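Local coordinates for protein SAM-dependent O-methyltransferase (Leptospira interrogans, PDB 2HNK) that probably transfers a methyl group from S-adenosylmethionine to an oxygen of its acceptor, and here holds the spent cofactor S-adenosylhomocysteine, at residues L52-K57 against C77-L82; K62-G68 against D85-C91; P145-F151 against L170-L176. All blocks are in the same frame, centred on the assembly; numbering follows the deposited sequence.

Contact 1 (L52-K57 against C77-L82); sequences LNILTK and CFASAL. With SO4 (sulfate ion), chain D.
On one face of the Rossmann-like methyltransferase sheet two helices lie side by side, and L52 of helix 46-59 meets F78 of helix 73-81 where they press together over the strands. The segment axes approach to 8.5 Å and cross at -39°. At the middle of the interface lies A81, whose CA is nearest that of N53; its CB lies 3.4 Å from N53 ND2 and 3.8 Å from T56 CB, so the methyl sits between two side chains one helical turn apart. Deeper in, L52 lays CB and both methyl carbons against the outer end of the F78 ring, CD1 coming to 3.8 Å from CZ. T56 approaches the same ring from its edge, with OG1 in the ring plane 3.2 Å from F78 CD2. The hydroxyl is turned beside its own backbone N (chi1 -61°), which also lets OG1 donate to L52 O at 2.9 Å; T56 N reaches that oxygen from the other face of the carbonyl, and the buried hydroxyl is satisfied within its own helix. The F78 ring also meets F152 and touches I64, E66 and L150, tying the helix pair to the sheet. Toward the surface the contact turns polar. A water accepts from N53 ND2 and donates weakly to S80 O, bridging the helices. K57 runs extended past A81 O to a salt bridge with D215 of the second subunit. A sulfate, probably from the crystallisation liquor and also bound by R229 of that subunit, accepts from K57 NZ at O2, 2.8 Å away.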
loop_
_atom_site.group_PDB
_atom_site.type_symbol
_atom_site.label_atom_id
_atom_site.label_comp_id
_atom_site.label_asym_id
_atom_site.label_seq_id
_atom_site.Cartn_x
_atom_site.Cartn_y
_atom_site.Cartn_z
ATOM N N LEU C 52 4.766 5.520 -1.779
ATOM C CA LEU C 52 4.455 5.761 -3.195
ATOM C C LEU C 52 5.399 4.958 -4.106
ATOM O O LEU C 52 4.971 4.368 -5.090
ATOM C CB LEU C 52 4.522 7.260 -3.527
ATOM C CG LEU C 52 3.620 8.223 -2.732
ATOM C CD1 LEU C 52 3.880 9.677 -3.123
ATOM C CD2 LEU C 52 2.143 7.878 -2.874
ATOM N N ASN C 53 6.679 4.940 -3.741
ATOM C CA ASN C 53 7.683 4.161 -4.442
ATOM C C ASN C 53 7.295 2.678 -4.535
ATOM O O ASN C 53 7.167 2.144 -5.636
ATOM C CB ASN C 53 9.061 4.358 -3.789
ATOM C CG ASN C 53 10.196 3.774 -4.618
ATOM O OD1 ASN C 53 10.385 2.565 -4.662
ATOM N ND2 ASN C 53 10.964 4.638 -5.265
ATOM N N ILE C 54 7.059 2.033 -3.392
ATOM C CA ILE C 54 6.721 0.610 -3.379
ATOM C C ILE C 54 5.418 0.309 -4.132
ATOM O O ILE C 54 5.336 -0.663 -4.887
ATOM C CB ILE C 54 6.742 -0.003 -1.936
ATOM C CG1 ILE C 54 7.011 -1.505 -1.986
ATOM C CG2 ILE C 54 5.454 0.264 -1.159
ATOM C CD1 ILE C 54 8.389 -1.882 -1.531
ATOM N N LEU C 55 4.413 1.158 -3.936
ATOM C CA LEU C 55 3.134 1.017 -4.626
ATOM C C LEU C 55 3.275 1.099 -6.143
ATOM O O LEU C 55 2.605 0.372 -6.866
ATOM C CB LEU C 55 2.150 2.078 -4.145
ATOM C CG LEU C 55 0.970 1.746 -3.219
ATOM C CD1 LEU C 55 1.110 0.470 -2.394
ATOM C CD2 LEU C 55 0.666 2.960 -2.322
ATOM N N THR C 56 4.141 1.984 -6.621
ATOM C CA THR C 56 4.392 2.105 -8.063
ATOM C C THR C 56 4.956 0.796 -8.619
ATOM O O THR C 56 4.500 0.307 -9.644
ATOM C CB THR C 56 5.331 3.288 -8.368
ATOM O OG1 THR C 56 4.705 4.496 -7.927
ATOM C CG2 THR C 56 5.639 3.394 -9.865
ATOM N N LYS C 57 5.924 0.231 -7.906
ATOM C CA LYS C 57 6.547 -1.037 -8.278
ATOM C C LYS C 57 5.588 -2.230 -8.202
ATOM O O LYS C 57 5.524 -3.032 -9.126
ATOM C CB LYS C 57 7.786 -1.287 -7.410
ATOM C CG LYS C 57 8.796 -0.175 -7.474
ATOM C CD LYS C 57 10.114 -0.579 -6.851
ATOM C CE LYS C 57 11.192 0.433 -7.197
ATOM N NZ LYS C 57 12.528 -0.001 -6.706
ATOM N N CYS C 77 9.916 10.485 -6.333
ATOM C CA CYS C 77 9.683 9.111 -5.882
ATOM C C CYS C 77 9.050 8.244 -6.963
ATOM O O CYS C 77 9.494 7.126 -7.190
ATOM C CB CYS C 77 8.822 9.082 -4.616
ATOM S SG CYS C 77 9.600 9.932 -3.256
ATOM N N PHE C 78 8.007 8.758 -7.613
ATOM C CA PHE C 78 7.391 8.064 -8.736
ATOM C C PHE C 78 8.386 7.827 -9.868
ATOM O O PHE C 78 8.465 6.716 -10.383
ATOM C CB PHE C 78 6.193 8.845 -9.283
ATOM C CG PHE C 78 4.991 8.836 -8.380
ATOM C CD1 PHE C 78 4.458 10.030 -7.903
ATOM C CD2 PHE C 78 4.387 7.636 -8.010
ATOM C CE1 PHE C 78 3.338 10.037 -7.065
ATOM C CE2 PHE C 78 3.274 7.628 -7.167
ATOM C CZ PHE C 78 2.745 8.841 -6.699
ATOM N N ALA C 79 9.142 8.865 -10.237
ATOM C CA ALA C 79 10.060 8.800 -11.377
ATOM C C ALA C 79 11.171 7.779 -11.180
ATOM O O ALA C 79 11.493 7.045 -12.115
ATOM C CB ALA C 79 10.638 10.186 -11.724
ATOM N N SER C 80 11.739 7.719 -9.973
ATOM C CA SER C 80 12.759 6.713 -9.676
ATOM C C SER C 80 12.211 5.301 -9.477
ATOM O O SER C 80 12.944 4.334 -9.660
ATOM C CB SER C 80 13.655 7.117 -8.502
ATOM O OG SER C 80 12.947 7.838 -7.527
ATOM N N ALA C 81 10.934 5.181 -9.109
ATOM C CA ALA C 81 10.303 3.864 -8.938
ATOM C C ALA C 81 9.902 3.228 -10.263
ATOM O O ALA C 81 9.922 2.006 -10.381
ATOM C CB ALA C 81 9.096 3.950 -8.018
ATOM N N LEU C 82 9.511 4.057 -11.238
ATOM C CA LEU C 82 9.131 3.584 -12.571
ATOM C C LEU C 82 10.232 2.753 -13.223
ATOM O O LEU C 82 11.414 2.973 -12.954
ATOM C CB LEU C 82 8.764 4.761 -13.487
ATOM C CG LEU C 82 7.396 5.430 -13.281
ATOM C CD1 LEU C 82 7.390 6.815 -13.901
ATOM C CD2 LEU C 82 6.256 4.592 -13.832
HETATM S S SO4 D . 13.189 -3.124 -9.492
HETATM O O1 SO4 D . 12.418 -4.300 -9.123
HETATM O O2 SO4 D . 13.161 -2.135 -8.423
HETATM O O3 SO4 D . 14.571 -3.488 -9.723
HETATM O O4 SO4 D . 12.607 -2.566 -10.703
HETATM O O HOH W 1 13.217 3.539 -6.432
#

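Contact 2 (K62-G68 against D85-C91); sequences KRIIEIG and DGKILCC. With SAH (S-adenosyl-L-homocysteine), chain O.
R63 and K87 point the same way from neighbouring parallel strands, at the start of the beta-alpha-beta unit that opens the Rossmann-like fold: strand 63-67, helix 73-81, strand 87-92. The R63 chain bends at chi2 (-59°), which brings its guanidinium over K87, whose CD lies under the centre of one face, 3.7 Å from CZ. In the plane of the group, NH1 donates to D85 O at 3.1 Å and also to K62 O, while a water joins NH2 to D85 O. The charged ends of R63 and K87 come near each other, but F141 O takes R63 NE and D140 O takes K87 NZ. Beside them K62 reaches out, extended, to cross D85 obliquely, NZ meeting OD2 on its syn lone pair at 2.8 Å in a salt bridge; a second water links NZ to OD1.

Farther along, the side chains alternate between the two faces of the sheet. I64 and I88 meet through CG2 and CD1 on the face covered by helix 73-81, and CD1 of I88 continues to CB of E66. On this same face E66 stretches away from the strand with CG anti to the backbone N (chi1 171°), and its buried carboxylate is held by T69 at OE1 and by S74, a cofactor-binding residue, at OE2. On the other face, under helix 121-130, I65 lies alongside L89 and sends CG2 to C91 SG, 3.9 Å away. A ladder of backbone bonds joins the strands as far as G68 N to C91 O, 2.8 Å. G68, just after the strand and part of the cofactor pocket, offers its carbonyl O to the amino N of S-adenosylhomocysteine at 3.0 Å.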
loop_
_atom_site.group_PDB
_atom_site.type_symbol
_atom_site.label_atom_id
_atom_site.label_comp_id
_atom_site.label_asym_id
_atom_site.label_seq_id
_atom_site.Cartn_x
_atom_site.Cartn_y
_atom_site.Cartn_z
ATOM N N LYS C 62 3.289 1.959 -15.604
ATOM C CA LYS C 62 4.230 2.526 -16.576
ATOM C C LYS C 62 3.824 3.927 -17.017
ATOM O O LYS C 62 4.644 4.668 -17.561
ATOM C CB LYS C 62 4.396 1.615 -17.797
ATOM C CG LYS C 62 4.990 0.261 -17.457
ATOM C CD LYS C 62 5.598 -0.436 -18.662
ATOM C CE LYS C 62 6.364 -1.673 -18.197
ATOM N NZ LYS C 62 7.190 -2.278 -19.278
ATOM N N ARG C 63 2.560 4.284 -16.797
ATOM C CA ARG C 63 2.086 5.631 -17.103
ATOM C C ARG C 63 1.388 6.234 -15.902
ATOM O O ARG C 63 0.307 5.788 -15.514
ATOM C CB ARG C 63 1.149 5.632 -18.322
ATOM C CG ARG C 63 1.816 5.245 -19.652
ATOM C CD ARG C 63 2.983 6.180 -20.005
ATOM N NE ARG C 63 3.599 5.819 -21.282
ATOM C CZ ARG C 63 4.666 5.035 -21.415
ATOM N NH1 ARG C 63 5.281 4.527 -20.351
ATOM N NH2 ARG C 63 5.135 4.771 -22.630
ATOM N N ILE C 64 2.015 7.256 -15.326
ATOM C CA ILE C 64 1.507 7.916 -14.122
ATOM C C ILE C 64 1.121 9.370 -14.412
ATOM O O ILE C 64 1.791 10.047 -15.187
ATOM C CB ILE C 64 2.562 7.875 -12.973
ATOM C CG1 ILE C 64 2.898 6.421 -12.600
ATOM C CG2 ILE C 64 2.079 8.677 -11.754
ATOM C CD1 ILE C 64 3.980 6.282 -11.555
ATOM N N ILE C 65 0.045 9.845 -13.793
ATOM C CA ILE C 65 -0.239 11.283 -13.773
ATOM C C ILE C 65 -0.308 11.790 -12.340
ATOM O O ILE C 65 -1.084 11.286 -11.534
ATOM C CB ILE C 65 -1.532 11.669 -14.529
ATOM C CG1 ILE C 65 -1.434 11.289 -16.009
ATOM C CG2 ILE C 65 -1.823 13.175 -14.380
ATOM C CD1 ILE C 65 -2.726 11.519 -16.785
ATOM N N GLU C 66 0.517 12.791 -12.043
ATOM C CA GLU C 66 0.481 13.477 -10.767
ATOM C C GLU C 66 -0.254 14.806 -10.923
ATOM O O GLU C 66 0.142 15.647 -11.729
ATOM C CB GLU C 66 1.904 13.691 -10.233
ATOM C CG GLU C 66 1.980 14.585 -9.001
ATOM C CD GLU C 66 3.363 14.624 -8.404
ATOM O OE1 GLU C 66 4.129 15.579 -8.691
ATOM O OE2 GLU C 66 3.699 13.680 -7.669
ATOM N N ILE C 67 -1.325 14.974 -10.147
ATOM C CA ILE C 67 -2.100 16.208 -10.124
ATOM C C ILE C 67 -1.683 17.002 -8.887
ATOM O O ILE C 67 -2.160 16.737 -7.766
ATOM C CB ILE C 67 -3.635 15.944 -10.085
ATOM C CG1 ILE C 67 -4.080 14.976 -11.199
ATOM C CG2 ILE C 67 -4.411 17.254 -10.200
ATOM C CD1 ILE C 67 -5.361 14.246 -10.880
ATOM N N GLY C 68 -0.793 17.968 -9.090
ATOM C CA GLY C 68 -0.237 18.745 -7.989
ATOM C C GLY C 68 1.167 18.292 -7.664
ATOM O O GLY C 68 1.373 17.260 -7.005
ATOM N N ASP C 85 11.404 2.209 -18.899
ATOM C CA ASP C 85 10.428 2.599 -19.923
ATOM C C ASP C 85 9.125 3.179 -19.332
ATOM O O ASP C 85 8.124 3.308 -20.032
ATOM C CB ASP C 85 10.119 1.410 -20.844
ATOM C CG ASP C 85 9.480 0.235 -20.109
ATOM O OD1 ASP C 85 9.640 0.128 -18.874
ATOM O OD2 ASP C 85 8.817 -0.594 -20.776
ATOM N N GLY C 86 9.152 3.523 -18.047
ATOM C CA GLY C 86 7.993 4.085 -17.369
ATOM C C GLY C 86 8.063 5.597 -17.399
ATOM O O GLY C 86 9.161 6.179 -17.342
ATOM N N LYS C 87 6.898 6.238 -17.484
ATOM C CA LYS C 87 6.828 7.696 -17.597
ATOM C C LYS C 87 5.754 8.331 -16.703
ATOM O O LYS C 87 4.725 7.718 -16.440
ATOM C CB LYS C 87 6.604 8.087 -19.057
ATOM C CG LYS C 87 7.747 7.667 -19.976
ATOM C CD LYS C 87 7.291 7.608 -21.424
ATOM C CE LYS C 87 8.390 7.032 -22.301
ATOM N NZ LYS C 87 8.121 7.312 -23.741
ATOM N N ILE C 88 6.008 9.563 -16.253
ATOM C CA ILE C 88 5.052 10.322 -15.424
ATOM C C ILE C 88 4.756 11.716 -15.999
ATOM O O ILE C 88 5.674 12.450 -16.362
ATOM C CB ILE C 88 5.516 10.419 -13.921
ATOM C CG1 ILE C 88 4.569 11.309 -13.097
ATOM C CG2 ILE C 88 6.961 10.888 -13.805
ATOM C CD1 ILE C 88 4.840 11.313 -11.594
ATOM N N LEU C 89 3.474 12.061 -16.098
ATOM C CA LEU C 89 3.058 13.434 -16.367
ATOM C C LEU C 89 2.699 14.166 -15.071
ATOM O O LEU C 89 1.887 13.683 -14.280
ATOM C CB LEU C 89 1.871 13.476 -17.343
ATOM C CG LEU C 89 1.159 14.821 -17.561
ATOM C CD1 LEU C 89 2.061 15.845 -18.219
ATOM C CD2 LEU C 89 -0.106 14.650 -18.388
ATOM N N CYS C 90 3.311 15.333 -14.881
ATOM C CA CYS C 90 3.062 16.195 -13.733
ATOM C C CYS C 90 2.256 17.423 -14.124
ATOM O O CYS C 90 2.598 18.119 -15.079
ATOM C CB CYS C 90 4.388 16.646 -13.131
ATOM S SG CYS C 90 5.328 15.324 -12.402
ATOM N N CYS C 91 1.189 17.682 -13.375
ATOM C CA CYS C 91 0.303 18.819 -13.620
ATOM C C CYS C 91 0.377 19.757 -12.436
ATOM O O CYS C 91 0.134 19.346 -11.293
ATOM C CB CYS C 91 -1.151 18.364 -13.766
ATOM S SG CYS C 91 -1.433 17.055 -14.952
HETATM N N SAH O . 3.012 16.476 -4.581
HETATM C CA SAH O . 3.717 17.623 -3.930
HETATM C CB SAH O . 2.737 18.421 -3.069
HETATM C CG SAH O . 1.611 19.091 -3.860
HETATM S SD SAH O . 1.148 20.650 -3.074
HETATM C C SAH O . 4.961 17.212 -3.124
HETATM O O SAH O . 5.711 18.061 -2.632
HETATM O OXT SAH O . 5.253 16.030 -2.947
HETATM C "C5'" SAH O . -0.118 21.069 -4.300
HETATM C "C4'" SAH O . 0.403 21.682 -5.597
HETATM O "O4'" SAH O . -0.654 21.711 -6.534
HETATM C "C3'" SAH O . 0.885 23.113 -5.430
HETATM O "O3'" SAH O . 2.190 23.209 -5.949
HETATM C "C2'" SAH O . -0.047 23.974 -6.259
HETATM O "O2'" SAH O . 0.681 24.946 -6.981
HETATM C "C1'" SAH O . -0.696 22.961 -7.196
HETATM N N9 SAH O . -2.075 23.316 -7.601
HETATM C C8 SAH O . -3.012 24.058 -6.918
HETATM N N7 SAH O . -4.136 24.142 -7.673
HETATM C C5 SAH O . -3.935 23.460 -8.826
HETATM C C6 SAH O . -4.732 23.217 -9.945
HETATM N N6 SAH O . -5.967 23.699 -10.021
HETATM N N1 SAH O . -4.230 22.472 -10.996
HETATM C C2 SAH O . -2.946 21.959 -10.941
HETATM N N3 SAH O . -2.159 22.201 -9.831
HETATM C C4 SAH O . -2.641 22.940 -8.794
HETATM O O HOH W 2 9.590 -2.509 -18.049
HETATM O O HOH W 3 7.597 3.036 -22.933
#

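Contact 3 (P145-F151 against L170-L176)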
loop_
_atom_site.group_PDB
_atom_site.type_symbol
_atom_site.label_atom_id
_atom_site.label_comp_id
_atom_site.label_asym_id
_atom_site.label_seq_id
_atom_site.Cartn_x
_atom_site.Cartn_y
_atom_site.Cartn_z
ATOM N N PRO C 145 -9.154 8.242 -23.078
ATOM C CA PRO C 145 -9.628 7.487 -21.920
ATOM C C PRO C 145 -8.923 6.141 -21.798
ATOM O O PRO C 145 -8.316 5.679 -22.763
ATOM C CB PRO C 145 -11.127 7.286 -22.200
ATOM C CG PRO C 145 -11.317 7.573 -23.650
ATOM C CD PRO C 145 -10.208 8.472 -24.085
ATOM N N SER C 146 -9.001 5.544 -20.609
ATOM C CA SER C 146 -8.374 4.255 -20.286
ATOM C C SER C 146 -6.916 4.147 -20.707
ATOM O O SER C 146 -6.501 3.136 -21.264
ATOM C CB SER C 146 -9.182 3.100 -20.890
ATOM O OG SER C 146 -10.353 2.877 -20.127
ATOM N N SER C 147 -6.137 5.184 -20.445
ATOM C CA SER C 147 -4.743 5.195 -20.888
ATOM C C SER C 147 -3.715 5.226 -19.743
ATOM O O SER C 147 -2.524 5.029 -19.975
ATOM C CB SER C 147 -4.514 6.377 -21.838
ATOM O OG SER C 147 -4.859 7.606 -21.223
ATOM N N ILE C 148 -4.183 5.466 -18.516
ATOM C CA ILE C 148 -3.291 5.701 -17.377
ATOM C C ILE C 148 -3.279 4.540 -16.377
ATOM O O ILE C 148 -4.319 3.952 -16.072
ATOM C CB ILE C 148 -3.634 7.050 -16.664
ATOM C CG1 ILE C 148 -3.740 8.196 -17.693
ATOM C CG2 ILE C 148 -2.620 7.378 -15.570
ATOM C CD1 ILE C 148 -2.450 8.491 -18.497
ATOM N N ASP C 149 -2.093 4.220 -15.869
ATOM C CA ASP C 149 -1.945 3.144 -14.888
ATOM C C ASP C 149 -2.222 3.606 -13.467
ATOM O O ASP C 149 -2.879 2.903 -12.690
ATOM C CB ASP C 149 -0.533 2.566 -14.955
ATOM C CG ASP C 149 -0.232 1.934 -16.288
ATOM O OD1 ASP C 149 -1.127 1.278 -16.840
ATOM O OD2 ASP C 149 0.899 2.078 -16.770
ATOM N N LEU C 150 -1.712 4.789 -13.136
ATOM C CA LEU C 150 -1.730 5.264 -11.766
ATOM C C LEU C 150 -1.853 6.781 -11.699
ATOM O O LEU C 150 -1.238 7.505 -12.486
ATOM C CB LEU C 150 -0.485 4.766 -11.013
ATOM C CG LEU C 150 -0.353 5.003 -9.506
ATOM C CD1 LEU C 150 0.470 3.895 -8.846
ATOM C CD2 LEU C 150 0.267 6.362 -9.207
ATOM N N PHE C 151 -2.662 7.242 -10.751
ATOM C CA PHE C 151 -2.812 8.659 -10.468
ATOM C C PHE C 151 -2.374 8.989 -9.058
ATOM O O PHE C 151 -2.644 8.228 -8.131
ATOM C CB PHE C 151 -4.269 9.075 -10.599
ATOM C CG PHE C 151 -4.629 9.616 -11.936
ATOM C CD1 PHE C 151 -5.085 8.773 -12.941
ATOM C CD2 PHE C 151 -4.538 10.979 -12.190
ATOM C CE1 PHE C 151 -5.442 9.286 -14.191
ATOM C CE2 PHE C 151 -4.902 11.502 -13.429
ATOM C CZ PHE C 151 -5.344 10.655 -14.431
ATOM N N LEU C 170 -9.677 8.500 -17.263
ATOM C CA LEU C 170 -8.314 8.321 -17.767
ATOM C C LEU C 170 -7.674 7.007 -17.326
ATOM O O LEU C 170 -6.829 6.468 -18.033
ATOM C CB LEU C 170 -7.421 9.507 -17.386
ATOM C CG LEU C 170 -7.606 10.771 -18.236
ATOM C CD1 LEU C 170 -7.079 11.992 -17.508
ATOM C CD2 LEU C 170 -6.950 10.630 -19.623
ATOM N N LEU C 171 -8.078 6.497 -16.164
ATOM C CA LEU C 171 -7.521 5.248 -15.640
ATOM C C LEU C 171 -7.988 4.028 -16.422
ATOM O O LEU C 171 -9.168 3.912 -16.744
ATOM C CB LEU C 171 -7.887 5.046 -14.163
ATOM C CG LEU C 171 -7.091 5.691 -13.035
ATOM C CD1 LEU C 171 -7.744 5.328 -11.702
ATOM C CD2 LEU C 171 -5.619 5.259 -13.041
ATOM N N LYS C 172 -7.054 3.118 -16.698
ATOM C CA LYS C 172 -7.379 1.791 -17.212
ATOM C C LYS C 172 -8.120 0.995 -16.139
ATOM O O LYS C 172 -7.919 1.238 -14.942
ATOM C CB LYS C 172 -6.103 1.033 -17.580
ATOM C CG LYS C 172 -5.209 1.701 -18.625
ATOM C CD LYS C 172 -4.023 0.794 -18.897
ATOM C CE LYS C 172 -2.905 1.523 -19.584
ATOM N NZ LYS C 172 -1.729 0.623 -19.605
ATOM N N PRO C 173 -8.983 0.041 -16.548
ATOM C CA PRO C 173 -9.541 -0.870 -15.547
ATOM C C PRO C 173 -8.410 -1.540 -14.771
ATOM O O PRO C 173 -7.377 -1.866 -15.352
ATOM C CB PRO C 173 -10.309 -1.888 -16.400
ATOM C CG PRO C 173 -10.729 -1.088 -17.616
ATOM C CD PRO C 173 -9.510 -0.248 -17.899
ATOM N N GLY C 174 -8.581 -1.692 -13.463
ATOM C CA GLY C 174 -7.504 -2.204 -12.620
ATOM C C GLY C 174 -6.483 -1.160 -12.190
ATOM O O GLY C 174 -5.634 -1.440 -11.342
ATOM N N GLY C 175 -6.569 0.043 -12.763
ATOM C CA GLY C 175 -5.680 1.149 -12.407
ATOM C C GLY C 175 -5.896 1.698 -11.002
ATOM O O GLY C 175 -6.929 1.444 -10.373
ATOM N N LEU C 176 -4.922 2.473 -10.523
ATOM C CA LEU C 176 -4.893 2.945 -9.147
ATOM C C LEU C 176 -4.889 4.472 -9.020
ATOM O O LEU C 176 -4.089 5.167 -9.655
ATOM C CB LEU C 176 -3.670 2.358 -8.413
ATOM C CG LEU C 176 -3.436 2.680 -6.925
ATOM C CD1 LEU C 176 -4.565 2.165 -6.035
ATOM C CD2 LEU C 176 -2.097 2.124 -6.457
HETATM O O HOH W 4 0.798 1.749 -19.530
#
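Two parallel bridges, I148 with L171 and L150 with L176, join the segments on either side of a type II turn from K172 to G175, while the partner segment turns a corner at D149, whose CA is nearest that of G175. Just before the first bridge L170 O is gripped twice, by S147 N and by I148 N at 2.9 Å, which come from opposite faces of its carbonyl plane. I148 O then takes K172 N. Past the corner the pairing resumes with L176 N to D149 O, 3.0 Å, and F151 N to L176 O, 2.7 Å.

F151 packs against both L170 and L171 with its edge. L171 CD2 lies in the ring plane 3.6 Å from F151 CD1, while L170 crosses at about a right angle, L170 CB 3.8 Å from F151 CE1. On another side of the strand L150 and L176 lie alongside each other, L150 CD1 to L176 CD2 at 3.9 Å. The polar partners are K172 and D149. With CG anti to the carbonyl carbon (chi1 -59°) and the chain extended beyond it, K172 passes S146 O and S147 O, and its NZ meets D149 OD1 on the syn side at 2.9 Å, a salt bridge beside which a water accepts from NZ and donates to OD2. That second oxygen also accepts from K62 N and R63 N, fastening the corner to the start of strand 63-67.

Strand 148-153 lies between strands 63-67 and 175-180, with F151 and L170 packed on L125 of helix 121-130, while L176 reaches I58 of the second subunit.

All three contacts belong to one Rossmann-like domain. Along the chain, contacts 1 and 2 interleave, because helix 46-59 leads into strand 63-67 and helix 73-81 connects it to strand 87-92; contact 3 follows both. Contacts 2 and 3 share the sheet, strands 63-67 and 148-153 being adjacent. Their centres are about 11 Å apart, as are those of contacts 1 and 2, whereas contacts 1 and 3 lie about 16 Å apart. D149, probably hydrogen-bonded through OD2 to K62 N and R63 N, ties contact 3 to contact 2, and F78, on I88 and L150, ties contact 1 to both, so helix layer, sheet and the strand leading to the cofactor pocket pack as one unit.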